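PDB 6F2P: paenibacillus xanthan lyase from Paenibacillus, which catalyses the eliminative removal of terminal mannose from the side chains of the bacterial polysaccharide xanthan. Local coordinates for residues E232-I237 with V297-S302; T407-T412 with T438-N443; E771-N776 with F809-T814; Q963-W968 with W1002-T1007. All coordinates share one frame; numbering follows the deposited sequence.

Contact 1: residues E232-I237 with V297-S302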
loop_
_atom_site.group_PDB
_atom_site.type_symbol
_atom_site.label_atom_id
_atom_site.label_comp_id
_atom_site.label_asym_id
_atom_site.label_seq_id
_atom_site.Cartn_x
_atom_site.Cartn_y
_atom_site.Cartn_z
ATOM N N GLU A 232 3.241 15.410 -15.637
ATOM C CA GLU A 232 2.717 16.561 -16.359
ATOM C C GLU A 232 1.871 17.505 -15.490
ATOM O O GLU A 232 1.885 18.712 -15.713
ATOM C CB GLU A 232 2.059 16.192 -17.714
ATOM C CG GLU A 232 0.681 15.547 -17.681
ATOM C CD GLU A 232 0.425 14.640 -18.899
ATOM O OE1 GLU A 232 1.186 13.666 -19.111
ATOM O OE2 GLU A 232 -0.543 14.892 -19.647
ATOM N N LEU A 233 1.169 16.976 -14.490
ATOM C CA LEU A 233 0.484 17.843 -13.535
ATOM C C LEU A 233 1.502 18.695 -12.789
ATOM O O LEU A 233 1.378 19.919 -12.740
ATOM C CB LEU A 233 -0.330 17.045 -12.526
ATOM C CG LEU A 233 -1.620 16.346 -12.945
ATOM C CD1 LEU A 233 -2.248 15.707 -11.716
ATOM C CD2 LEU A 233 -2.597 17.307 -13.581
ATOM N N LEU A 234 2.511 18.043 -12.217
ATOM C CA LEU A 234 3.583 18.746 -11.518
ATOM C C LEU A 234 4.148 19.884 -12.364
ATOM O O LEU A 234 4.382 20.988 -11.862
ATOM C CB LEU A 234 4.710 17.784 -11.140
ATOM C CG LEU A 234 5.935 18.446 -10.488
ATOM C CD1 LEU A 234 5.636 18.993 -9.090
ATOM C CD2 LEU A 234 7.113 17.505 -10.437
ATOM N N SER A 235 4.350 19.616 -13.649
ATOM C CA SER A 235 4.949 20.604 -14.539
ATOM C C SER A 235 4.082 21.844 -14.691
ATOM O O SER A 235 4.522 22.956 -14.396
ATOM C CB SER A 235 5.211 20.000 -15.913
ATOM O OG SER A 235 6.114 20.816 -16.633
ATOM N N GLY A 236 2.847 21.645 -15.145
ATOM C CA GLY A 236 1.913 22.739 -15.350
ATOM C C GLY A 236 1.618 23.546 -14.098
ATOM O O GLY A 236 1.543 24.777 -14.144
ATOM N N ILE A 237 1.447 22.856 -12.975
ATOM C CA ILE A 237 1.199 23.528 -11.703
ATOM C C ILE A 237 2.412 24.339 -11.224
ATOM O O ILE A 237 2.277 25.490 -10.803
ATOM C CB ILE A 237 0.719 22.538 -10.625
ATOM C CG1 ILE A 237 -0.650 21.979 -11.022
ATOM C CG2 ILE A 237 0.657 23.215 -9.266
ATOM C CD1 ILE A 237 -1.104 20.813 -10.197
ATOM N N VAL A 297 13.732 14.717 -16.992
ATOM C CA VAL A 297 14.031 16.114 -17.283
ATOM C C VAL A 297 12.920 17.088 -16.884
ATOM O O VAL A 297 13.194 18.119 -16.272
ATOM C CB VAL A 297 14.434 16.313 -18.762
ATOM C CG1 VAL A 297 14.472 17.778 -19.101
ATOM C CG2 VAL A 297 15.799 15.677 -19.023
ATOM N N THR A 298 11.678 16.753 -17.205
ATOM C CA THR A 298 10.540 17.606 -16.869
ATOM C C THR A 298 10.399 17.773 -15.350
ATOM O O THR A 298 10.000 18.836 -14.862
ATOM C CB THR A 298 9.219 17.062 -17.472
ATOM O OG1 THR A 298 8.122 17.885 -17.057
ATOM C CG2 THR A 298 8.960 15.633 -17.009
ATOM N N VAL A 299 10.750 16.729 -14.605
ATOM C CA VAL A 299 10.648 16.776 -13.156
ATOM C C VAL A 299 11.736 17.667 -12.564
ATOM O O VAL A 299 11.464 18.506 -11.692
ATOM C CB VAL A 299 10.743 15.375 -12.538
ATOM C CG1 VAL A 299 10.695 15.476 -11.035
ATOM C CG2 VAL A 299 9.619 14.493 -13.048
ATOM N N MET A 300 12.968 17.479 -13.032
ATOM C CA MET A 300 14.077 18.333 -12.613
ATOM C C MET A 300 13.755 19.793 -12.912
ATOM O O MET A 300 14.052 20.679 -12.111
ATOM C CB MET A 300 15.378 17.921 -13.300
ATOM C CG MET A 300 15.848 16.536 -12.903
ATOM S SD MET A 300 17.269 15.923 -13.831
ATOM C CE MET A 300 18.491 17.197 -13.557
ATOM N N ALA A 301 13.121 20.027 -14.059
ATOM C CA ALA A 301 12.748 21.376 -14.472
ATOM C C ALA A 301 11.686 21.925 -13.545
ATOM O O ALA A 301 11.725 23.091 -13.162
ATOM C CB ALA A 301 12.248 21.386 -15.918
ATOM N N SER A 302 10.736 21.075 -13.185
ATOM C CA SER A 302 9.656 21.479 -12.297
ATOM C C SER A 302 10.189 21.818 -10.916
ATOM O O SER A 302 9.683 22.731 -10.258
ATOM C CB SER A 302 8.611 20.371 -12.197
ATOM O OG SER A 302 7.895 20.221 -13.412
#
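Ser302 points toward helix 229-244, and its two side-chain atoms do different jobs. CB fits against the branch of Leu234, whose CD2 lies 3.7 Å from Ser302 CB. Leu234 gets there with CG anti to its backbone N (chi1 176°), which swings the branch across to helix 292-307. The same methyl carries on to Val299 one turn back, CD2 of Leu234 standing 4.2 Å from Val299 CG1. OG of Ser302 is turned beside its own backbone N (chi1 -70°), folds back along its helix and donates to Thr298 O at 2.9 Å, arriving above the carbonyl plane; that oxygen also takes Ser302 N. In this position Ser302 OG rests on the other backbone, 3.2 Å from Ser235 CA. Alongside, Ser235 OG and Thr298 OG1 meet tip to tip at 3.6 Å without a hydrogen bond. Leu234 is also packed on Ile263 and Tyr267 of helix 256-267, and Tyr267 reaches Val299 as well. A glycine in place of Ser302 would remove both CB and OG, and would probably deprive the Leu234 branch of its seat and loosen the fit against Ser235. The segment axes come within 9.1 Å at 33°, with serine and threonine side chains at the interface, in the N-terminal alpha-helical domain. No hydrogen bond crosses between the segments, and the hydroxyl of Ser302 is satisfied within its own helix, so these turns adhere by van der Waals packing.

Contact 2: residues T407-T412 with T438-N443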
loop_
_atom_site.group_PDB
_atom_site.type_symbol
_atom_site.label_atom_id
_atom_site.label_comp_id
_atom_site.label_asym_id
_atom_site.label_seq_id
_atom_site.Cartn_x
_atom_site.Cartn_y
_atom_site.Cartn_z
ATOM N N THR A 407 5.224 -6.335 -16.714
ATOM C CA THR A 407 5.870 -5.215 -16.027
ATOM C C THR A 407 5.380 -4.994 -14.586
ATOM O O THR A 407 5.980 -4.221 -13.836
ATOM C CB THR A 407 5.762 -3.888 -16.829
ATOM O OG1 THR A 407 4.391 -3.615 -17.147
ATOM C CG2 THR A 407 6.571 -3.963 -18.111
ATOM N N GLY A 408 4.296 -5.671 -14.207
ATOM C CA GLY A 408 3.765 -5.591 -12.854
ATOM C C GLY A 408 3.784 -6.931 -12.123
ATOM O O GLY A 408 3.183 -7.079 -11.059
ATOM N N ASP A 409 4.485 -7.911 -12.684
ATOM C CA ASP A 409 4.441 -9.276 -12.169
ATOM C C ASP A 409 5.474 -9.492 -11.071
ATOM O O ASP A 409 6.202 -10.487 -11.072
ATOM C CB ASP A 409 4.680 -10.273 -13.304
ATOM C CG ASP A 409 3.454 -10.482 -14.166
ATOM O OD1 ASP A 409 2.485 -9.694 -14.048
ATOM O OD2 ASP A 409 3.462 -11.438 -14.972
ATOM N N GLY A 410 5.528 -8.564 -10.125
ATOM C CA GLY A 410 6.574 -8.589 -9.131
ATOM C C GLY A 410 7.911 -8.359 -9.809
ATOM O O GLY A 410 8.873 -9.088 -9.575
ATOM N N MET A 411 7.974 -7.341 -10.658
ATOM C CA MET A 411 9.207 -7.017 -11.358
ATOM C C MET A 411 10.132 -6.229 -10.455
ATOM O O MET A 411 9.684 -5.394 -9.678
ATOM C CB MET A 411 8.912 -6.206 -12.617
ATOM C CG MET A 411 10.130 -5.921 -13.474
ATOM S SD MET A 411 9.705 -4.855 -14.861
ATOM C CE MET A 411 11.344 -4.512 -15.521
ATOM N N THR A 412 11.428 -6.490 -10.565
ATOM C CA THR A 412 12.410 -5.769 -9.771
ATOM C C THR A 412 13.341 -4.942 -10.652
ATOM O O THR A 412 13.830 -5.416 -11.682
ATOM C CB THR A 412 13.240 -6.732 -8.903
ATOM O OG1 THR A 412 13.998 -7.607 -9.745
ATOM C CG2 THR A 412 12.325 -7.568 -8.056
ATOM N N THR A 438 10.289 -11.203 -11.981
ATOM C CA THR A 438 8.955 -11.734 -12.241
ATOM C C THR A 438 8.891 -13.255 -12.174
ATOM O O THR A 438 9.879 -13.938 -12.454
ATOM C CB THR A 438 8.452 -11.304 -13.631
ATOM O OG1 THR A 438 9.412 -11.689 -14.622
ATOM C CG2 THR A 438 8.260 -9.798 -13.682
ATOM N N THR A 439 7.721 -13.774 -11.811
ATOM C CA THR A 439 7.423 -15.190 -11.989
ATOM C C THR A 439 6.372 -15.321 -13.078
ATOM O O THR A 439 5.284 -14.781 -12.933
ATOM C CB THR A 439 6.875 -15.811 -10.696
ATOM O OG1 THR A 439 7.903 -15.805 -9.700
ATOM C CG2 THR A 439 6.408 -17.231 -10.934
ATOM N N VAL A 440 6.687 -16.032 -14.161
ATOM C CA VAL A 440 5.792 -16.096 -15.328
ATOM C C VAL A 440 5.657 -17.480 -15.981
ATOM O O VAL A 440 6.476 -18.380 -15.744
ATOM C CB VAL A 440 6.269 -15.148 -16.449
ATOM C CG1 VAL A 440 6.257 -13.696 -15.992
ATOM C CG2 VAL A 440 7.654 -15.566 -16.930
ATOM N N LEU A 441 4.622 -17.637 -16.810
ATOM C CA LEU A 441 4.528 -18.776 -17.723
ATOM C C LEU A 441 5.407 -18.457 -18.916
ATOM O O LEU A 441 5.311 -17.365 -19.481
ATOM C CB LEU A 441 3.100 -18.975 -18.211
ATOM C CG LEU A 441 2.064 -19.336 -17.156
ATOM C CD1 LEU A 441 0.673 -19.372 -17.787
ATOM C CD2 LEU A 441 2.413 -20.672 -16.487
ATOM N N GLN A 442 6.266 -19.398 -19.298
ATOM C CA GLN A 442 7.291 -19.121 -20.301
ATOM C C GLN A 442 6.720 -18.680 -21.644
ATOM O O GLN A 442 5.835 -19.342 -22.205
ATOM C CB GLN A 442 8.193 -20.335 -20.499
ATOM C CG GLN A 442 9.124 -20.204 -21.679
ATOM C CD GLN A 442 10.101 -21.353 -21.778
ATOM O OE1 GLN A 442 9.820 -22.457 -21.312
ATOM N NE2 GLN A 442 11.264 -21.097 -22.376
ATOM N N ASN A 443 7.243 -17.556 -22.141
ATOM C CA ASN A 443 6.888 -17.008 -23.450
ATOM C C ASN A 443 5.384 -16.827 -23.637
ATOM O O ASN A 443 4.805 -17.277 -24.622
ATOM C CB ASN A 443 7.467 -17.883 -24.557
ATOM C CG ASN A 443 7.427 -17.210 -25.918
ATOM O OD1 ASN A 443 8.229 -16.318 -26.207
ATOM N ND2 ASN A 443 6.502 -17.645 -26.766
HETATM O O HOH W 1 3.104 -13.879 -14.410
#
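The methyl of Thr438 is the point of closest side-chain packing: CG2 lies 3.6 Å from Asp409 CB and touches Met411 CB. Thr438 holds this pose with OG1 in the crowded position between backbone N and carbonyl carbon (chi1 55°), where the hydroxyl bonds to Leu435 O and the methyl is left facing segment 407-412. Backbone meets backbone beside it, Asp409 O receiving a CA-H...O contact from Thr438 CA at 3.2 Å. Further along, the Asp409 carboxylate crosses Val440 at about a right angle, with OD2 3.7 Å from Val440 CG1. A water bridges the segments, donating to Asp409 OD2 at 2.5 Å and to Thr439 O at 2.8 Å. The carboxylate is steered from outside: OD2 is hydrogen-bonded to His406 ND1 and OD1 to Gln446 NE2, a setting that would probably favour the ionised form. Met411 runs its extended chain away from Thr438 and packs on Trp427 of helix 426-429. An inverse gamma turn centred on Asp409, with a weak bond from Gly410 N to Gly408 O, presents its side chain to Thr438 and Val440. Gly410, at a positive phi of 65°, then pairs together with Met411 against Ser385. This G1 beta bulge opens strand 411-415, the edge of a four-stranded antiparallel sheet, and the contact sets it beside edge strand 439-441 of another sheet in the super-sandwich domain of polysaccharide lyase family 8.

Contact 3: residues E771-N776 with F809-T814. With CA (calcium ion), chain C.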
loop_
_atom_site.group_PDB
_atom_site.type_symbol
_atom_site.label_atom_id
_atom_site.label_comp_id
_atom_site.label_asym_id
_atom_site.label_seq_id
_atom_site.Cartn_x
_atom_site.Cartn_y
_atom_site.Cartn_z
ATOM N N GLU A 771 -23.760 1.052 16.223
ATOM C CA GLU A 771 -23.456 2.309 15.555
ATOM C C GLU A 771 -21.961 2.610 15.454
ATOM O O GLU A 771 -21.569 3.549 14.773
ATOM C CB GLU A 771 -24.155 3.474 16.264
ATOM C CG GLU A 771 -23.642 3.754 17.671
ATOM C CD GLU A 771 -24.521 3.125 18.745
ATOM O OE1 GLU A 771 -24.472 3.584 19.911
ATOM O OE2 GLU A 771 -25.265 2.180 18.407
ATOM N N ALA A 772 -21.125 1.837 16.138
ATOM C CA ALA A 772 -19.690 2.117 16.129
ATOM C C ALA A 772 -18.866 0.908 15.702
ATOM O O ALA A 772 -17.649 0.856 15.923
ATOM C CB ALA A 772 -19.232 2.626 17.489
ATOM N N LEU A 773 -19.528 -0.055 15.077
ATOM C CA LEU A 773 -18.853 -1.266 14.642
ATOM C C LEU A 773 -18.412 -1.169 13.191
ATOM O O LEU A 773 -19.205 -0.820 12.317
ATOM C CB LEU A 773 -19.764 -2.473 14.830
ATOM C CG LEU A 773 -19.897 -2.924 16.279
ATOM C CD1 LEU A 773 -20.920 -4.050 16.403
ATOM C CD2 LEU A 773 -18.527 -3.348 16.804
ATOM N N PRO A 774 -17.136 -1.473 12.934
ATOM C CA PRO A 774 -16.618 -1.518 11.563
ATOM C C PRO A 774 -17.390 -2.556 10.774
ATOM O O PRO A 774 -17.648 -3.645 11.297
ATOM C CB PRO A 774 -15.159 -1.956 11.743
ATOM C CG PRO A 774 -15.101 -2.565 13.120
ATOM C CD PRO A 774 -16.116 -1.831 13.934
ATOM N N ILE A 775 -17.779 -2.218 9.549
ATOM C CA ILE A 775 -18.548 -3.148 8.744
ATOM C C ILE A 775 -17.661 -3.858 7.736
ATOM O O ILE A 775 -16.969 -3.223 6.937
ATOM C CB ILE A 775 -19.690 -2.450 8.025
ATOM C CG1 ILE A 775 -20.689 -1.911 9.048
ATOM C CG2 ILE A 775 -20.362 -3.412 7.052
ATOM C CD1 ILE A 775 -21.809 -1.076 8.442
ATOM N N ASN A 776 -17.685 -5.182 7.780
ATOM C CA ASN A 776 -16.814 -5.973 6.925
ATOM C C ASN A 776 -17.415 -6.324 5.556
ATOM O O ASN A 776 -16.682 -6.507 4.586
ATOM C CB ASN A 776 -16.362 -7.232 7.669
ATOM C CG ASN A 776 -15.472 -8.126 6.823
ATOM O OD1 ASN A 776 -14.368 -7.736 6.425
ATOM N ND2 ASN A 776 -15.944 -9.348 6.563
ATOM N N PHE A 809 -20.523 -7.457 10.639
ATOM C CA PHE A 809 -19.718 -6.574 11.475
ATOM C C PHE A 809 -18.435 -7.262 11.931
ATOM O O PHE A 809 -18.336 -8.487 11.907
ATOM C CB PHE A 809 -20.498 -6.146 12.716
ATOM C CG PHE A 809 -21.820 -5.505 12.426
ATOM C CD1 PHE A 809 -21.913 -4.131 12.246
ATOM C CD2 PHE A 809 -22.980 -6.267 12.377
ATOM C CE1 PHE A 809 -23.137 -3.524 11.994
ATOM C CE2 PHE A 809 -24.208 -5.670 12.140
ATOM C CZ PHE A 809 -24.285 -4.294 11.948
ATOM N N SER A 810 -17.462 -6.469 12.366
ATOM C CA SER A 810 -16.267 -7.028 12.975
ATOM C C SER A 810 -16.181 -6.609 14.435
ATOM O O SER A 810 -16.142 -5.423 14.752
ATOM C CB SER A 810 -15.007 -6.597 12.228
ATOM O OG SER A 810 -13.866 -7.209 12.805
ATOM N N LEU A 811 -16.160 -7.601 15.320
ATOM C CA LEU A 811 -16.108 -7.367 16.755
ATOM C C LEU A 811 -14.794 -7.893 17.314
ATOM O O LEU A 811 -14.341 -8.981 16.944
ATOM C CB LEU A 811 -17.273 -8.069 17.457
ATOM C CG LEU A 811 -18.697 -7.503 17.359
ATOM C CD1 LEU A 811 -19.209 -7.443 15.914
ATOM C CD2 LEU A 811 -19.643 -8.329 18.236
ATOM N N ASP A 812 -14.181 -7.119 18.201
ATOM C CA ASP A 812 -12.971 -7.563 18.878
ATOM C C ASP A 812 -13.329 -8.360 20.140
ATOM O O ASP A 812 -13.710 -7.782 21.160
ATOM C CB ASP A 812 -12.097 -6.362 19.240
ATOM C CG ASP A 812 -10.719 -6.767 19.730
ATOM O OD1 ASP A 812 -10.474 -7.987 19.896
ATOM O OD2 ASP A 812 -9.883 -5.864 19.957
ATOM N N VAL A 813 -13.214 -9.683 20.065
ATOM C CA VAL A 813 -13.459 -10.538 21.222
ATOM C C VAL A 813 -12.153 -10.703 21.997
ATOM O O VAL A 813 -11.294 -11.516 21.637
ATOM C CB VAL A 813 -14.013 -11.911 20.803
ATOM C CG1 VAL A 813 -14.264 -12.799 22.030
ATOM C CG2 VAL A 813 -15.286 -11.734 19.981
ATOM N N THR A 814 -12.019 -9.927 23.069
ATOM C CA THR A 814 -10.737 -9.745 23.748
ATOM C C THR A 814 -10.361 -10.852 24.725
ATOM O O THR A 814 -9.226 -10.900 25.198
ATOM C CB THR A 814 -10.717 -8.417 24.507
ATOM O OG1 THR A 814 -11.687 -8.461 25.559
ATOM C CG2 THR A 814 -11.044 -7.263 23.560
HETATM CA CA CA C . -26.278 1.743 20.378
#
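Phe809 and Leu773 form the apolar centre, CB of Leu773 lying 3.7 Å from Phe809 CD1 in an oblique approach to the ring. Ile775 lies beside Phe809 and points the same way, its CG1 4.1 Å from that same CD1. Phe809 turns CG beside its backbone N (chi1 -55°), which carries the ring in among Leu796, Phe798, Leu893 and Phe896 of the facing sheet. Leu773 spreads its other end along the strand: its CD1 meets Leu811 CD1 at 3.8 Å, the two side chains crossing obliquely. The Pro774 ring lies against Ser810, its CG 3.5 Å from Ser810 O. Around this apolar patch the backbones join. Ser810 N donates to Pro774 O at 3.0 Å, almost along the C=O axis, with an angle of 157° at the hydrogen, and Ile775 and Phe809 make an antiparallel non-hydrogen-bonded pair. At the polar margin Asn776 ND2 is bonded to Glu808 OE2. Segment 771-776 begins at a metal: Glu771 grips a calcium ion with both oxygens, OE1 at 2.6 Å and OE2 at 2.3 Å from the ion, joined by Glu769 OE2 and the backbone carbonyls of Ser791, Lys794 and Asp894. Strand 775-778 is one outermost strand of a five-stranded antiparallel sheet packed on a second sheet. A beta-sandwich with calcium bound by two glutamates and backbone carbonyls is consistent with a carbohydrate-binding-module type of fold.

Contact 4: residues Q963-W968 with W1002-T1007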
loop_
_atom_site.group_PDB
_atom_site.type_symbol
_atom_site.label_atom_id
_atom_site.label_comp_id
_atom_site.label_asym_id
_atom_site.label_seq_id
_atom_site.Cartn_x
_atom_site.Cartn_y
_atom_site.Cartn_z
ATOM N N GLN A 963 -23.310 -20.932 43.361
ATOM C CA GLN A 963 -23.995 -22.017 44.051
ATOM C C GLN A 963 -23.032 -23.169 44.329
ATOM O O GLN A 963 -22.322 -23.630 43.434
ATOM C CB GLN A 963 -25.180 -22.505 43.223
ATOM C CG GLN A 963 -26.266 -21.467 43.089
ATOM C CD GLN A 963 -27.490 -21.998 42.386
ATOM O OE1 GLN A 963 -27.401 -22.907 41.559
ATOM N NE2 GLN A 963 -28.652 -21.439 42.718
ATOM N N VAL A 964 -23.006 -23.624 45.578
ATOM C CA VAL A 964 -22.108 -24.704 45.979
ATOM C C VAL A 964 -22.860 -26.035 46.127
ATOM O O VAL A 964 -23.693 -26.189 47.022
ATOM C CB VAL A 964 -21.370 -24.349 47.292
ATOM C CG1 VAL A 964 -20.531 -25.514 47.775
ATOM C CG2 VAL A 964 -20.508 -23.109 47.100
ATOM N N TYR A 965 -22.575 -26.983 45.232
ATOM C CA TYR A 965 -23.186 -28.315 45.290
ATOM C C TYR A 965 -22.216 -29.371 45.798
ATOM O O TYR A 965 -21.002 -29.203 45.719
ATOM C CB TYR A 965 -23.698 -28.751 43.921
ATOM C CG TYR A 965 -24.793 -27.888 43.355
ATOM C CD1 TYR A 965 -24.496 -26.705 42.694
ATOM C CD2 TYR A 965 -26.124 -28.263 43.464
ATOM C CE1 TYR A 965 -25.491 -25.912 42.171
ATOM C CE2 TYR A 965 -27.131 -27.475 42.939
ATOM C CZ TYR A 965 -26.804 -26.299 42.291
ATOM O OH TYR A 965 -27.789 -25.501 41.756
ATOM N N MET A 966 -22.763 -30.467 46.315
ATOM C CA MET A 966 -21.950 -31.613 46.710
ATOM C C MET A 966 -22.675 -32.937 46.452
ATOM O O MET A 966 -23.893 -33.050 46.629
ATOM C CB MET A 966 -21.523 -31.510 48.173
ATOM C CG MET A 966 -20.681 -32.688 48.638
ATOM S SD MET A 966 -20.229 -32.647 50.381
ATOM C CE MET A 966 -19.041 -31.304 50.417
ATOM N N MET A 967 -21.916 -33.930 46.010
ATOM C CA MET A 967 -22.448 -35.261 45.781
ATOM C C MET A 967 -21.709 -36.232 46.686
ATOM O O MET A 967 -20.555 -35.989 47.047
ATOM C CB MET A 967 -22.250 -35.649 44.320
ATOM C CG MET A 967 -22.807 -37.005 43.937
ATOM S SD MET A 967 -22.652 -37.258 42.167
ATOM C CE MET A 967 -23.688 -35.930 41.557
ATOM N N TRP A 968 -22.374 -37.320 47.063
ATOM C CA TRP A 968 -21.750 -38.343 47.893
ATOM C C TRP A 968 -22.426 -39.703 47.712
ATOM O O TRP A 968 -23.469 -39.811 47.060
ATOM C CB TRP A 968 -21.770 -37.926 49.370
ATOM C CG TRP A 968 -23.142 -37.570 49.875
ATOM C CD1 TRP A 968 -24.198 -38.418 50.055
ATOM C CD2 TRP A 968 -23.602 -36.271 50.269
ATOM N NE1 TRP A 968 -25.286 -37.730 50.533
ATOM C CE2 TRP A 968 -24.948 -36.409 50.674
ATOM C CE3 TRP A 968 -23.008 -35.004 50.318
ATOM C CZ2 TRP A 968 -25.709 -35.330 51.122
ATOM C CZ3 TRP A 968 -23.766 -33.931 50.761
ATOM C CH2 TRP A 968 -25.102 -34.103 51.159
ATOM N N TRP A 1002 -26.511 -33.880 42.903
ATOM C CA TRP A 1002 -25.851 -32.654 43.335
ATOM C C TRP A 1002 -26.692 -31.968 44.399
ATOM O O TRP A 1002 -27.810 -31.524 44.135
ATOM C CB TRP A 1002 -25.616 -31.700 42.164
ATOM C CG TRP A 1002 -24.476 -32.102 41.283
ATOM C CD1 TRP A 1002 -24.536 -32.418 39.954
ATOM C CD2 TRP A 1002 -23.104 -32.239 41.667
ATOM N NE1 TRP A 1002 -23.283 -32.740 39.488
ATOM C CE2 TRP A 1002 -22.387 -32.640 40.521
ATOM C CE3 TRP A 1002 -22.409 -32.059 42.868
ATOM C CZ2 TRP A 1002 -21.011 -32.863 40.543
ATOM C CZ3 TRP A 1002 -21.042 -32.281 42.886
ATOM C CH2 TRP A 1002 -20.358 -32.680 41.729
ATOM N N ASN A 1003 -26.152 -31.889 45.607
ATOM C CA ASN A 1003 -26.884 -31.306 46.718
ATOM C C ASN A 1003 -26.459 -29.872 46.955
ATOM O O ASN A 1003 -25.285 -29.596 47.201
ATOM C CB ASN A 1003 -26.694 -32.149 47.985
ATOM C CG ASN A 1003 -27.425 -33.474 47.910
ATOM O OD1 ASN A 1003 -28.627 -33.512 47.638
ATOM N ND2 ASN A 1003 -26.701 -34.569 48.124
ATOM N N LEU A 1004 -27.415 -28.956 46.874
ATOM C CA LEU A 1004 -27.111 -27.550 47.078
ATOM C C LEU A 1004 -26.810 -27.258 48.549
ATOM O O LEU A 1004 -27.683 -27.392 49.404
ATOM C CB LEU A 1004 -28.270 -26.688 46.584
ATOM C CG LEU A 1004 -28.011 -25.187 46.590
ATOM C CD1 LEU A 1004 -26.703 -24.900 45.878
ATOM C CD2 LEU A 1004 -29.160 -24.453 45.922
ATOM N N LEU A 1005 -25.570 -26.862 48.831
ATOM C CA LEU A 1005 -25.149 -26.521 50.191
ATOM C C LEU A 1005 -25.448 -25.066 50.516
ATOM O O LEU A 1005 -25.916 -24.748 51.607
ATOM C CB LEU A 1005 -23.652 -26.773 50.386
ATOM C CG LEU A 1005 -23.127 -28.162 50.023
ATOM C CD1 LEU A 1005 -21.719 -28.350 50.547
ATOM C CD2 LEU A 1005 -24.052 -29.242 50.556
ATOM N N GLY A 1006 -25.162 -24.182 49.565
ATOM C CA GLY A 1006 -25.398 -22.764 49.756
ATOM C C GLY A 1006 -24.985 -21.933 48.561
ATOM O O GLY A 1006 -24.540 -22.462 47.541
ATOM N N THR A 1007 -25.137 -20.621 48.685
ATOM C CA THR A 1007 -24.778 -19.707 47.614
ATOM C C THR A 1007 -23.979 -18.545 48.206
ATOM O O THR A 1007 -24.452 -17.848 49.100
ATOM C CB THR A 1007 -26.036 -19.220 46.876
ATOM O OG1 THR A 1007 -26.831 -20.351 46.501
ATOM C CG2 THR A 1007 -25.673 -18.451 45.626
#
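Four backbone hydrogen bonds join these antiparallel strands. Val964 N donates to Gly1006 O at 2.7 Å, nearly straight at 174°, and Leu1005 N returns to Val964 O; Met966 and Asn1003 exchange the other two. Opposite Val964 the partner strand spends two residues, Leu1005 and Gly1006: a classic beta bulge. Trp1002 takes the methyl of Met967 over its face in a CH-pi contact, CE 3.6 Å from the centroid of the five-membered ring, and Tyr965 CB approaches Trp1002 CE3 at 3.7 Å. Leu1004 CD1 lies over the centre of the Tyr965 ring in the same manner, 3.9 Å from its centroid. Asn1003 lays ND2 over the Trp968 ring, 3.2 Å from CZ2, while that amide nitrogen bonds to Asn998 O and Trp968 NE1 to Gly997 O. Apolar packing brings Leu1005 CD1 against Met966 CB at 4.0 Å. An alanine in place of Trp1002 would remove the indole, and with it the cation-pi contact with Lys1035, and would probably leave Met967 and Tyr965 less firmly packed. Tyr965 OH donates to Gln963 OE1 at 2.6 Å, so in this Golvesin-type domain even a partly exposed ring is held from its apolar face and its polar tip.

Overall arrangement
The four contacts follow one another along the chain, each closing before the next opens. Contact 1 lies in the N-terminal helical domain and contact 2 in the super-sandwich domain, their centres 31 Å apart and nearest atoms about 18 Å apart. In family 8 lyases the catalytic cleft lies between these two domains; each contact is packing within one of them, and its place relative to the cleft is not established. Contact 3 lies about 38 Å from contact 2, centre to centre, and is the one whose segments bind calcium. Contact 4 sits 40 Å from contact 3 and 83 Å from contact 1, again centre to centre, in a separate beta domain.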